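Local coordinates for protein phosphodiesterase (Candida albicans, PDB 6CPU) that is a phosphodiesterase of the HD clan, a mainly helical protein that carries a zinc ion and a magnesium ion, at residues 80-83 with 84-88; 23-26 with 27-31. All coordinates share one frame; numbering follows the deposited sequence.

Interaction 1: residues 80-83 with 84-88; sequences DNLP and FSDKS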
loop_
_atom_site.group_PDB
_atom_site.type_symbol
_atom_site.label_atom_id
_atom_site.label_comp_id
_atom_site.label_asym_id
_atom_site.label_seq_id
_atom_site.Cartn_x
_atom_site.Cartn_y
_atom_site.Cartn_z
ATOM N N ASP A 80 4.657 5.073 28.272
ATOM C CA ASP A 80 3.815 4.547 29.342
ATOM C C ASP A 80 3.282 5.663 30.256
ATOM O O ASP A 80 2.174 5.563 30.774
ATOM C CB ASP A 80 4.588 3.500 30.158
ATOM C CG ASP A 80 4.953 2.245 29.332
ATOM O OD1 ASP A 80 4.362 2.006 28.245
ATOM O OD2 ASP A 80 5.840 1.487 29.782
ATOM N N ASN A 81 4.063 6.732 30.405
ATOM C CA ASN A 81 3.707 7.852 31.277
ATOM C C ASN A 81 2.979 9.019 30.604
ATOM O O ASN A 81 2.785 10.064 31.237
ATOM C CB ASN A 81 4.974 8.354 31.984
ATOM C CG ASN A 81 5.518 7.336 32.973
ATOM O OD1 ASN A 81 4.780 6.828 33.823
ATOM N ND2 ASN A 81 6.808 7.024 32.865
ATOM N N LEU A 82 2.557 8.854 29.341
ATOM C CA LEU A 82 1.816 9.907 28.643
ATOM C C LEU A 82 0.507 10.213 29.344
ATOM O O LEU A 82 -0.156 9.304 29.818
ATOM C CB LEU A 82 1.473 9.494 27.203
ATOM C CG LEU A 82 2.604 9.436 26.184
ATOM C CD1 LEU A 82 2.068 8.770 24.919
ATOM C CD2 LEU A 82 3.195 10.809 25.870
ATOM N N PRO A 83 0.101 11.492 29.367
ATOM C CA PRO A 83 -1.257 11.777 29.815
ATOM C C PRO A 83 -2.272 11.062 28.927
ATOM O O PRO A 83 -1.959 10.717 27.773
ATOM C CB PRO A 83 -1.398 13.297 29.650
ATOM C CG PRO A 83 -0.057 13.819 29.284
ATOM C CD PRO A 83 0.776 12.673 28.807
ATOM N N PHE A 84 -3.474 10.859 29.450
ATOM C CA PHE A 84 -4.512 10.165 28.700
ATOM C C PHE A 84 -4.803 10.840 27.358
ATOM O O PHE A 84 -5.005 10.154 26.348
ATOM C CB PHE A 84 -5.797 10.036 29.512
ATOM C CG PHE A 84 -6.958 9.519 28.712
ATOM C CD1 PHE A 84 -7.037 8.177 28.374
ATOM C CD2 PHE A 84 -7.951 10.381 28.264
ATOM C CE1 PHE A 84 -8.096 7.698 27.622
ATOM C CE2 PHE A 84 -9.012 9.911 27.510
ATOM C CZ PHE A 84 -9.086 8.566 27.191
ATOM N N SER A 85 -4.819 12.174 27.338
ATOM C CA SER A 85 -5.049 12.919 26.096
ATOM C C SER A 85 -4.060 12.538 24.983
ATOM O O SER A 85 -4.462 12.395 23.823
ATOM C CB SER A 85 -5.013 14.432 26.349
ATOM O OG SER A 85 -3.697 14.873 26.634
ATOM N N ASP A 86 -2.787 12.359 25.334
ATOM C CA ASP A 86 -1.762 11.918 24.373
ATOM C C ASP A 86 -1.850 10.436 23.989
ATOM O O ASP A 86 -1.602 10.081 22.828
ATOM C CB ASP A 86 -0.353 12.198 24.902
ATOM C CG ASP A 86 0.038 13.659 24.795
ATOM O OD1 ASP A 86 -0.396 14.332 23.838
ATOM O OD2 ASP A 86 0.798 14.126 25.670
ATOM N N LYS A 87 -2.153 9.574 24.955
ATOM C CA LYS A 87 -2.359 8.146 24.673
ATOM C C LYS A 87 -3.525 7.974 23.705
ATOM O O LYS A 87 -3.459 7.205 22.728
ATOM C CB LYS A 87 -2.654 7.361 25.960
ATOM C CG LYS A 87 -1.465 7.213 26.900
ATOM C CD LYS A 87 -1.612 5.973 27.769
ATOM C CE LYS A 87 -0.394 5.753 28.646
ATOM N NZ LYS A 87 -0.378 6.690 29.809
ATOM N N SER A 88 -4.586 8.716 23.979
ATOM C CA SER A 88 -5.787 8.705 23.178
ATOM C C SER A 88 -5.518 9.239 21.762
ATOM O O SER A 88 -6.000 8.664 20.776
ATOM C CB SER A 88 -6.862 9.533 23.885
ATOM O OG SER A 88 -8.067 9.564 23.160
#
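The flat carboxylate of D86 lies alongside the pyrrolidine ring of P83, the two side chains pointing the same way, with OD2 of D86 3.5 Å from CD of P83. The F84 ring carries CB of S88 above one face, shifted toward the rim, and it meets the ring of F50 edge-to-face.

L82 is buried, a place that suits a leucine: it crosses D86 at about a right angle, its CD2 3.9 Å from CB of D86, and leans on L186 and L189 of helix 177-193. Its CB also touches CG of K87.

The methylenes of K87 run extended past L82, and only the CE-NZ bond turns aside (chi4 76°), bringing NZ to two carbonyls. NZ of K87 gives a 2.6 Å hydrogen bond to O of L82, in the carbonyl plane on a lone pair, and another of 3.0 Å to O of D80, approached from above the carbonyl plane. One lysine thus satisfies two loop carbonyls.

P83 has no side-chain acceptor to cap the helix; its ring holds phi near -59°, and its O accepts from K87 N at 3.0 Å. This is the first turn of helix 84-94, which starts at F84 directly after P83 at the N-cap.

Interaction 2: residues 23-26 with 27-31; sequences DTFK and HLICH
This is a local contact at the N-terminal end of helix 25-34, between the two residues before it and its first turns, where the side chains of D23 and T24 reach forward to H27 just after strand 16-21 leaves the parallel sheet. The side chain of T24 accepts from the backbone N of H27, with OG1 and N 3.0 Å apart. Threonine suits the place because its hydroxyl sits on a short branch close to the backbone; a first torsion of 66° sets OG1 between the backbone N and the carbonyl carbon, turned toward the start of the helix.

One residue earlier, D23 grips the H27 imidazole. ND1 of H27 donates to OD1 of D23 at 2.8 Å, almost straight at 174°, meeting the syn lone pair. The carboxylate comes to the edge of the ring with the two planes 11° apart, so this straight bond, lying almost in the ring plane, should restrain the imidazole's rotation. D23 would favour a positive imidazole, whereas the nearby K26 ammonium and the helix N-terminus would oppose it, leaving the balance open.

T24 is thus a classical N-cap, and the helix it begins belongs to the connection between strands 16-21 and 46-49, a beta-alpha-beta crossover. Regular backbone bonds follow: L28 N to T24 O at 3.2 Å, I29 N to F25 O at 2.9 Å and C30 N to K26 O at 3.0 Å.

On the buried flank, F25 and I29 stand one turn apart. CD1 of I29 lies over one face of the phenyl ring in a CH-pi contact, 3.8 Å from the centroid and shifted toward the rim near CE2. Isoleucine suits the place because its longer branch, with CG1 beside the backbone N, ends in a methyl that can be set down on the ring. L28 packs on L5 of strand 2-6 and on F22, while NE2 of H31 is hydrogen-bonded to E3.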
loop_
_atom_site.group_PDB
_atom_site.type_symbol
_atom_site.label_atom_id
_atom_site.label_comp_id
_atom_site.label_asym_id
_atom_site.label_seq_id
_atom_site.Cartn_x
_atom_site.Cartn_y
_atom_site.Cartn_z
ATOM N N ASP A 23 0.828 -5.042 30.600
ATOM C CA ASP A 23 1.551 -4.413 31.695
ATOM C C ASP A 23 1.960 -2.992 31.348
ATOM O O ASP A 23 2.112 -2.155 32.242
ATOM C CB ASP A 23 2.778 -5.250 32.105
ATOM C CG ASP A 23 3.804 -5.395 30.994
ATOM O OD1 ASP A 23 3.451 -5.265 29.797
ATOM O OD2 ASP A 23 4.987 -5.648 31.315
ATOM N N THR A 24 2.142 -2.711 30.054
ATOM C CA THR A 24 2.592 -1.397 29.598
ATOM C C THR A 24 1.858 -0.965 28.325
ATOM O O THR A 24 1.416 -1.798 27.543
ATOM C CB THR A 24 4.101 -1.385 29.281
ATOM O OG1 THR A 24 4.378 -2.225 28.160
ATOM C CG2 THR A 24 4.934 -1.873 30.472
ATOM N N PHE A 25 1.765 0.346 28.134
ATOM C CA PHE A 25 1.152 0.935 26.942
ATOM C C PHE A 25 1.987 0.557 25.724
ATOM O O PHE A 25 1.443 0.278 24.658
ATOM C CB PHE A 25 1.065 2.463 27.088
ATOM C CG PHE A 25 0.286 3.162 25.987
ATOM C CD1 PHE A 25 -0.940 2.667 25.544
ATOM C CD2 PHE A 25 0.765 4.338 25.422
ATOM C CE1 PHE A 25 -1.653 3.322 24.547
ATOM C CE2 PHE A 25 0.055 5.002 24.432
ATOM C CZ PHE A 25 -1.156 4.487 23.991
ATOM N N LYS A 26 3.309 0.537 25.892
ATOM C CA LYS A 26 4.203 0.146 24.814
ATOM C C LYS A 26 3.880 -1.262 24.304
ATOM O O LYS A 26 3.804 -1.486 23.099
ATOM C CB LYS A 26 5.661 0.236 25.245
ATOM C CG LYS A 26 6.631 -0.109 24.130
ATOM C CD LYS A 26 8.084 -0.003 24.569
ATOM C CE LYS A 26 8.651 -1.340 25.012
ATOM N NZ LYS A 26 10.104 -1.200 25.311
ATOM N N HIS A 27 3.687 -2.216 25.211
ATOM C CA HIS A 27 3.345 -3.566 24.785
ATOM C C HIS A 27 1.968 -3.638 24.092
ATOM O O HIS A 27 1.788 -4.381 23.106
ATOM C CB HIS A 27 3.438 -4.547 25.948
ATOM C CG HIS A 27 4.845 -4.887 26.339
ATOM N ND1 HIS A 27 5.190 -5.261 27.621
ATOM C CD2 HIS A 27 5.990 -4.915 25.618
ATOM C CE1 HIS A 27 6.485 -5.510 27.671
ATOM N NE2 HIS A 27 6.995 -5.305 26.470
ATOM N N LEU A 28 1.008 -2.859 24.585
ATOM C CA LEU A 28 -0.307 -2.736 23.928
ATOM C C LEU A 28 -0.162 -2.202 22.486
ATOM O O LEU A 28 -0.745 -2.754 21.544
ATOM C CB LEU A 28 -1.226 -1.826 24.752
ATOM C CG LEU A 28 -2.714 -1.876 24.407
ATOM C CD1 LEU A 28 -3.575 -1.466 25.602
ATOM C CD2 LEU A 28 -3.026 -0.984 23.222
ATOM N N ILE A 29 0.648 -1.164 22.317
ATOM C CA ILE A 29 0.922 -0.591 20.984
ATOM C C ILE A 29 1.550 -1.639 20.053
ATOM O O ILE A 29 1.153 -1.760 18.891
ATOM C CB ILE A 29 1.814 0.663 21.075
ATOM C CG1 ILE A 29 1.025 1.824 21.690
ATOM C CG2 ILE A 29 2.302 1.097 19.705
ATOM C CD1 ILE A 29 1.892 3.002 22.106
ATOM N N CYS A 30 2.491 -2.424 20.573
ATOM C CA CYS A 30 3.155 -3.438 19.754
ATOM C C CYS A 30 2.170 -4.503 19.284
ATOM O O CYS A 30 2.251 -4.967 18.151
ATOM C CB CYS A 30 4.309 -4.075 20.503
ATOM S SG CYS A 30 5.701 -2.955 20.714
ATOM N N HIS A 31 1.242 -4.883 20.154
ATOM C CA HIS A 31 0.158 -5.802 19.794
ATOM C C HIS A 31 -0.652 -5.239 18.622
ATOM O O HIS A 31 -0.994 -5.975 17.688
ATOM C CB HIS A 31 -0.724 -6.014 21.027
ATOM C CG HIS A 31 -1.951 -6.830 20.788
ATOM N ND1 HIS A 31 -1.928 -8.205 20.708
ATOM C CD2 HIS A 31 -3.248 -6.469 20.671
ATOM C CE1 HIS A 31 -3.157 -8.654 20.535
ATOM N NE2 HIS A 31 -3.977 -7.621 20.503
#

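How the interactions relate
Interactions 1 and 2 mark the starts of two neighbouring helices, 84-94 and 25-34, and their centres lie 13 Å apart. D80 joins them: its OD1 probably accepts a hydrogen bond from K26 N at 3.0 Å, so that K26 N is probably served by this carboxylate from the loop of interaction 1, while H27 N is served by T24. Its OD2 also packs on CB of T24, 3.4 Å away. Beyond this polar join, CG of K87 rests 3.6 Å from CE2 of F25, and I29 meets L90. Neither interaction supplies a zinc ligand; H278, H349, D350 and D462 come from much later in the chain.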